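Local structure of putative exported protein (Bacteroides fragilis, 4RAA) at residues 9-21 with 215-227. The protein is of unknown function, an apparently exported protein, probably a lipoprotein, built as a six-bladed beta-propeller of the YWTD type. Residues are numbered along the deposited sequence; the frame is centred on the assembly and turned at random.
Sequences TIISFKEHTDVNA and VPAHSFSFEGTDI
The F13 and F222 rings lie side by side, their planes 13° apart but slid so far that they barely overlap, with centroids 4.9 Å apart. F220 CD1 meets the F13 ring at its edge by CE2, while S221 O lies near the ring plane by CD2, elsewhere on the rim. I11 approaches the F220 ring obliquely, its CB 3.9 Å from F220 CD1, and reaches on with CD1 toward the H218 ring. These groups mark one face of a parallel strand pair in the beta-propeller: strand 10-13 is added as the outermost strand beside strand 213-222, in a sheet that probably forms one blade. Flat phenylalanines and a branched isoleucine suit this buried face, where V268 and L266 of strand 265-272 pack against F13 and F220; H218 turns its NE2 to E261.

I10, S12, S219 and S221 project from the other, more exposed face, which tolerates small hydroxyls. I10 CG1, anti to the backbone N (chi1 -157°), heads for the neighbouring strand, where it comes to 3.6 Å from S221 OG and I10 CD1 to 3.4 Å from S219 OG. The S12 and S221 hydroxyls share only a weak hydrogen bond.

The strands alternate bonds as parallel neighbours do: I11 N gives to S219 O (2.8 Å), F13 N to S221 O (2.9 Å) and E223 N to F13 O (2.9 Å), whereas S221 N to I11 O is weak.

Beyond the strand, the chain enters a type II turn from F222 to T225, where G224 accepts positive phi. The extended E223 side chain reaches back: OE2 makes a long salt bridge to K14 NZ, while OE1 receives E15 N through its anti lone pair, in a nearly straight bond of 2.9 Å (172° at the hydrogen).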
loop_
_atom_site.group_PDB
_atom_site.type_symbol
_atom_site.label_atom_id
_atom_site.label_comp_id
_atom_site.label_asym_id
_atom_site.label_seq_id
_atom_site.Cartn_x
_atom_site.Cartn_y
_atom_site.Cartn_z
ATOM N N THR A 9 6.144 -33.915 22.360
ATOM C CA THR A 9 7.542 -33.837 22.892
ATOM C C THR A 9 8.583 -34.099 21.745
ATOM O O THR A 9 8.410 -33.573 20.620
ATOM C CB THR A 9 7.714 -34.740 24.159
ATOM O OG1 THR A 9 6.540 -34.674 24.965
ATOM C CG2 THR A 9 8.939 -34.310 25.020
ATOM N N ILE A 10 9.607 -34.924 22.005
ATOM C CA ILE A 10 10.737 -35.119 21.103
ATOM C C ILE A 10 10.401 -36.030 19.921
ATOM O O ILE A 10 9.506 -36.867 20.019
ATOM C CB ILE A 10 11.975 -35.679 21.898
ATOM C CG1 ILE A 10 13.320 -35.396 21.193
ATOM C CG2 ILE A 10 11.837 -37.174 22.233
ATOM C CD1 ILE A 10 13.743 -33.935 21.175
ATOM N N ILE A 11 11.104 -35.810 18.805
ATOM C CA ILE A 11 11.058 -36.662 17.616
ATOM C C ILE A 11 12.528 -37.029 17.400
ATOM O O ILE A 11 13.284 -36.251 16.821
ATOM C CB ILE A 11 10.430 -35.940 16.409
ATOM C CG1 ILE A 11 8.956 -35.645 16.705
ATOM C CG2 ILE A 11 10.548 -36.785 15.133
ATOM C CD1 ILE A 11 8.236 -34.850 15.635
ATOM N N SER A 12 12.923 -38.197 17.905
ATOM C CA SER A 12 14.308 -38.661 17.842
ATOM C C SER A 12 14.547 -39.391 16.549
ATOM O O SER A 12 13.812 -40.315 16.240
ATOM C CB SER A 12 14.614 -39.615 18.999
ATOM O OG SER A 12 14.363 -38.993 20.245
ATOM N N PHE A 13 15.575 -38.972 15.810
ATOM C CA PHE A 13 15.991 -39.609 14.567
ATOM C C PHE A 13 17.308 -40.350 14.805
ATOM O O PHE A 13 18.290 -39.733 15.202
ATOM C CB PHE A 13 16.201 -38.568 13.475
ATOM C CG PHE A 13 14.943 -37.903 13.021
ATOM C CD1 PHE A 13 14.080 -38.558 12.149
ATOM C CD2 PHE A 13 14.616 -36.622 13.443
ATOM C CE1 PHE A 13 12.903 -37.958 11.718
ATOM C CE2 PHE A 13 13.447 -36.014 13.006
ATOM C CZ PHE A 13 12.587 -36.682 12.146
ATOM N N LYS A 14 17.329 -41.660 14.573
ATOM C CA LYS A 14 18.561 -42.455 14.711
ATOM C C LYS A 14 19.258 -42.301 13.357
ATOM O O LYS A 14 18.590 -41.967 12.374
ATOM C CB LYS A 14 18.258 -43.911 15.098
ATOM C CG LYS A 14 17.299 -44.015 16.285
ATOM C CD LYS A 14 17.211 -45.395 16.923
ATOM C CE LYS A 14 18.152 -45.573 18.112
ATOM N NZ LYS A 14 19.591 -45.435 17.768
ATOM N N GLU A 15 20.582 -42.493 13.305
ATOM C CA GLU A 15 21.356 -42.282 12.055
ATOM C C GLU A 15 20.853 -43.133 10.914
ATOM O O GLU A 15 20.360 -42.604 9.934
ATOM C CB GLU A 15 22.865 -42.536 12.220
ATOM C CG GLU A 15 23.618 -41.481 13.019
ATOM C CD GLU A 15 25.132 -41.672 13.005
ATOM O OE1 GLU A 15 25.696 -42.008 11.939
ATOM O OE2 GLU A 15 25.767 -41.451 14.062
ATOM N N HIS A 16 20.952 -44.447 11.080
ATOM C CA HIS A 16 20.565 -45.408 10.055
ATOM C C HIS A 16 19.207 -46.030 10.359
ATOM O O HIS A 16 18.687 -45.924 11.465
ATOM C CB HIS A 16 21.622 -46.526 9.937
ATOM C CG HIS A 16 23.026 -46.023 9.750
ATOM N ND1 HIS A 16 23.447 -45.388 8.599
ATOM C CD2 HIS A 16 24.109 -46.084 10.563
ATOM C CE1 HIS A 16 24.723 -45.066 8.716
ATOM N NE2 HIS A 16 25.150 -45.481 9.896
ATOM N N THR A 17 18.627 -46.620 9.326
ATOM C CA THR A 17 17.420 -47.437 9.418
ATOM C C THR A 17 17.606 -48.531 8.393
ATOM O O THR A 17 18.135 -48.264 7.305
ATOM C CB THR A 17 16.102 -46.684 9.130
ATOM O OG1 THR A 17 14.999 -47.592 9.300
ATOM C CG2 THR A 17 16.048 -46.098 7.706
ATOM N N ASP A 18 17.199 -49.751 8.728
ATOM C CA ASP A 18 17.315 -50.865 7.774
ATOM C C ASP A 18 15.960 -51.240 7.130
ATOM O O ASP A 18 15.838 -52.306 6.519
ATOM C CB ASP A 18 18.174 -52.039 8.325
ATOM C CG ASP A 18 17.643 -52.647 9.602
ATOM O OD1 ASP A 18 16.650 -52.143 10.175
ATOM O OD2 ASP A 18 18.253 -53.642 10.047
ATOM N N VAL A 19 14.985 -50.326 7.221
ATOM C CA VAL A 19 13.695 -50.448 6.540
ATOM C C VAL A 19 13.849 -49.704 5.210
ATOM O O VAL A 19 14.391 -48.591 5.175
ATOM C CB VAL A 19 12.526 -49.833 7.357
ATOM C CG1 VAL A 19 11.243 -49.701 6.523
ATOM C CG2 VAL A 19 12.265 -50.664 8.615
ATOM N N ASN A 20 13.364 -50.324 4.131
ATOM C CA ASN A 20 13.388 -49.734 2.790
ATOM C C ASN A 20 12.277 -48.667 2.706
ATOM O O ASN A 20 11.153 -48.898 3.166
ATOM C CB ASN A 20 13.176 -50.831 1.734
ATOM C CG ASN A 20 13.342 -50.335 0.301
ATOM O OD1 ASN A 20 13.033 -49.198 -0.028
ATOM N ND2 ASN A 20 13.802 -51.218 -0.570
ATOM N N ALA A 21 12.601 -47.514 2.116
ATOM C CA ALA A 21 11.644 -46.389 1.973
ATOM C C ALA A 21 10.475 -46.682 1.019
ATOM O O ALA A 21 9.403 -46.077 1.142
ATOM C CB ALA A 21 12.371 -45.130 1.531
ATOM N N VAL A 215 4.017 -21.266 21.176
ATOM C CA VAL A 215 3.852 -22.559 21.846
ATOM C C VAL A 215 4.554 -23.616 21.001
ATOM O O VAL A 215 4.190 -23.782 19.835
ATOM C CB VAL A 215 2.347 -22.909 22.020
ATOM C CG1 VAL A 215 2.161 -24.302 22.633
ATOM C CG2 VAL A 215 1.658 -21.843 22.874
ATOM N N PRO A 216 5.543 -24.337 21.576
ATOM C CA PRO A 216 6.233 -25.353 20.770
ATOM C C PRO A 216 5.294 -26.508 20.424
ATOM O O PRO A 216 4.471 -26.870 21.260
ATOM C CB PRO A 216 7.375 -25.812 21.687
ATOM C CG PRO A 216 6.871 -25.572 23.069
ATOM C CD PRO A 216 5.997 -24.355 22.982
ATOM N N ALA A 217 5.391 -27.009 19.190
ATOM C CA ALA A 217 4.583 -28.123 18.668
ATOM C C ALA A 217 5.403 -29.409 18.410
ATOM O O ALA A 217 4.880 -30.509 18.571
ATOM C CB ALA A 217 3.869 -27.689 17.399
ATOM N N HIS A 218 6.649 -29.273 17.963
ATOM C CA HIS A 218 7.558 -30.422 17.758
ATOM C C HIS A 218 8.981 -30.004 18.094
ATOM O O HIS A 218 9.338 -28.855 17.868
ATOM C CB HIS A 218 7.574 -30.919 16.291
ATOM C CG HIS A 218 6.218 -31.133 15.688
ATOM N ND1 HIS A 218 5.496 -32.292 15.859
ATOM C CD2 HIS A 218 5.457 -30.332 14.905
ATOM C CE1 HIS A 218 4.347 -32.196 15.215
ATOM N NE2 HIS A 218 4.300 -31.015 14.625
ATOM N N SER A 219 9.769 -30.920 18.653
ATOM C CA SER A 219 11.210 -30.702 18.868
ATOM C C SER A 219 11.965 -31.918 18.303
ATOM O O SER A 219 11.460 -33.045 18.353
ATOM C CB SER A 219 11.560 -30.423 20.330
ATOM O OG SER A 219 11.300 -31.537 21.157
ATOM N N PHE A 220 13.150 -31.678 17.749
ATOM C CA PHE A 220 13.944 -32.734 17.122
ATOM C C PHE A 220 15.298 -32.945 17.781
ATOM O O PHE A 220 15.850 -32.061 18.429
ATOM C CB PHE A 220 14.183 -32.417 15.648
ATOM C CG PHE A 220 12.947 -31.993 14.911
ATOM C CD1 PHE A 220 11.981 -32.933 14.563
ATOM C CD2 PHE A 220 12.744 -30.650 14.557
ATOM C CE1 PHE A 220 10.827 -32.556 13.877
ATOM C CE2 PHE A 220 11.588 -30.262 13.874
ATOM C CZ PHE A 220 10.627 -31.223 13.533
ATOM N N SER A 221 15.794 -34.162 17.623
ATOM C CA SER A 221 17.134 -34.557 18.034
ATOM C C SER A 221 17.559 -35.599 16.998
ATOM O O SER A 221 16.729 -36.406 16.552
ATOM C CB SER A 221 17.162 -35.130 19.453
ATOM O OG SER A 221 16.417 -36.329 19.530
ATOM N N PHE A 222 18.824 -35.542 16.593
ATOM C CA PHE A 222 19.392 -36.459 15.610
ATOM C C PHE A 222 20.581 -37.127 16.267
ATOM O O PHE A 222 21.325 -36.469 16.985
ATOM C CB PHE A 222 19.809 -35.682 14.361
ATOM C CG PHE A 222 18.665 -34.974 13.678
ATOM C CD1 PHE A 222 18.239 -33.708 14.122
ATOM C CD2 PHE A 222 18.000 -35.562 12.600
ATOM C CE1 PHE A 222 17.173 -33.045 13.502
ATOM C CE2 PHE A 222 16.942 -34.904 11.972
ATOM C CZ PHE A 222 16.519 -33.647 12.430
ATOM N N GLU A 223 20.744 -38.429 16.045
ATOM C CA GLU A 223 21.854 -39.185 16.633
ATOM C C GLU A 223 23.179 -38.683 16.037
ATOM O O GLU A 223 23.276 -38.454 14.824
ATOM C CB GLU A 223 21.681 -40.703 16.400
ATOM C CG GLU A 223 22.751 -41.597 17.045
ATOM C CD GLU A 223 22.674 -43.072 16.654
ATOM O OE1 GLU A 223 22.192 -43.407 15.550
ATOM O OE2 GLU A 223 23.139 -43.909 17.457
ATOM N N GLY A 224 24.167 -38.475 16.910
ATOM C CA GLY A 224 25.516 -38.051 16.513
ATOM C C GLY A 224 25.690 -36.661 15.921
ATOM O O GLY A 224 26.710 -36.386 15.300
ATOM N N THR A 225 24.705 -35.788 16.109
ATOM C CA THR A 225 24.768 -34.416 15.602
ATOM C C THR A 225 23.745 -33.533 16.286
ATOM O O THR A 225 22.862 -34.012 16.982
ATOM C CB THR A 225 24.560 -34.327 14.073
ATOM O OG1 THR A 225 24.822 -32.986 13.637
ATOM C CG2 THR A 225 23.138 -34.730 13.653
ATOM N N ASP A 226 23.884 -32.236 16.066
ATOM C CA ASP A 226 23.001 -31.249 16.658
ATOM C C ASP A 226 23.155 -29.935 15.889
ATOM O O ASP A 226 23.963 -29.843 14.963
ATOM C CB ASP A 226 23.402 -31.064 18.144
ATOM C CG ASP A 226 22.301 -30.452 19.010
ATOM O OD1 ASP A 226 21.171 -30.231 18.546
ATOM O OD2 ASP A 226 22.577 -30.192 20.192
ATOM N N ILE A 227 22.317 -28.959 16.218
ATOM C CA ILE A 227 22.485 -27.584 15.729
ATOM C C ILE A 227 23.771 -26.976 16.322
ATOM O O ILE A 227 24.197 -27.379 17.412
ATOM C CB ILE A 227 21.323 -26.630 16.129
ATOM C CG1 ILE A 227 20.884 -26.878 17.599
ATOM C CG2 ILE A 227 20.167 -26.804 15.165
ATOM C CD1 ILE A 227 20.252 -25.718 18.315
#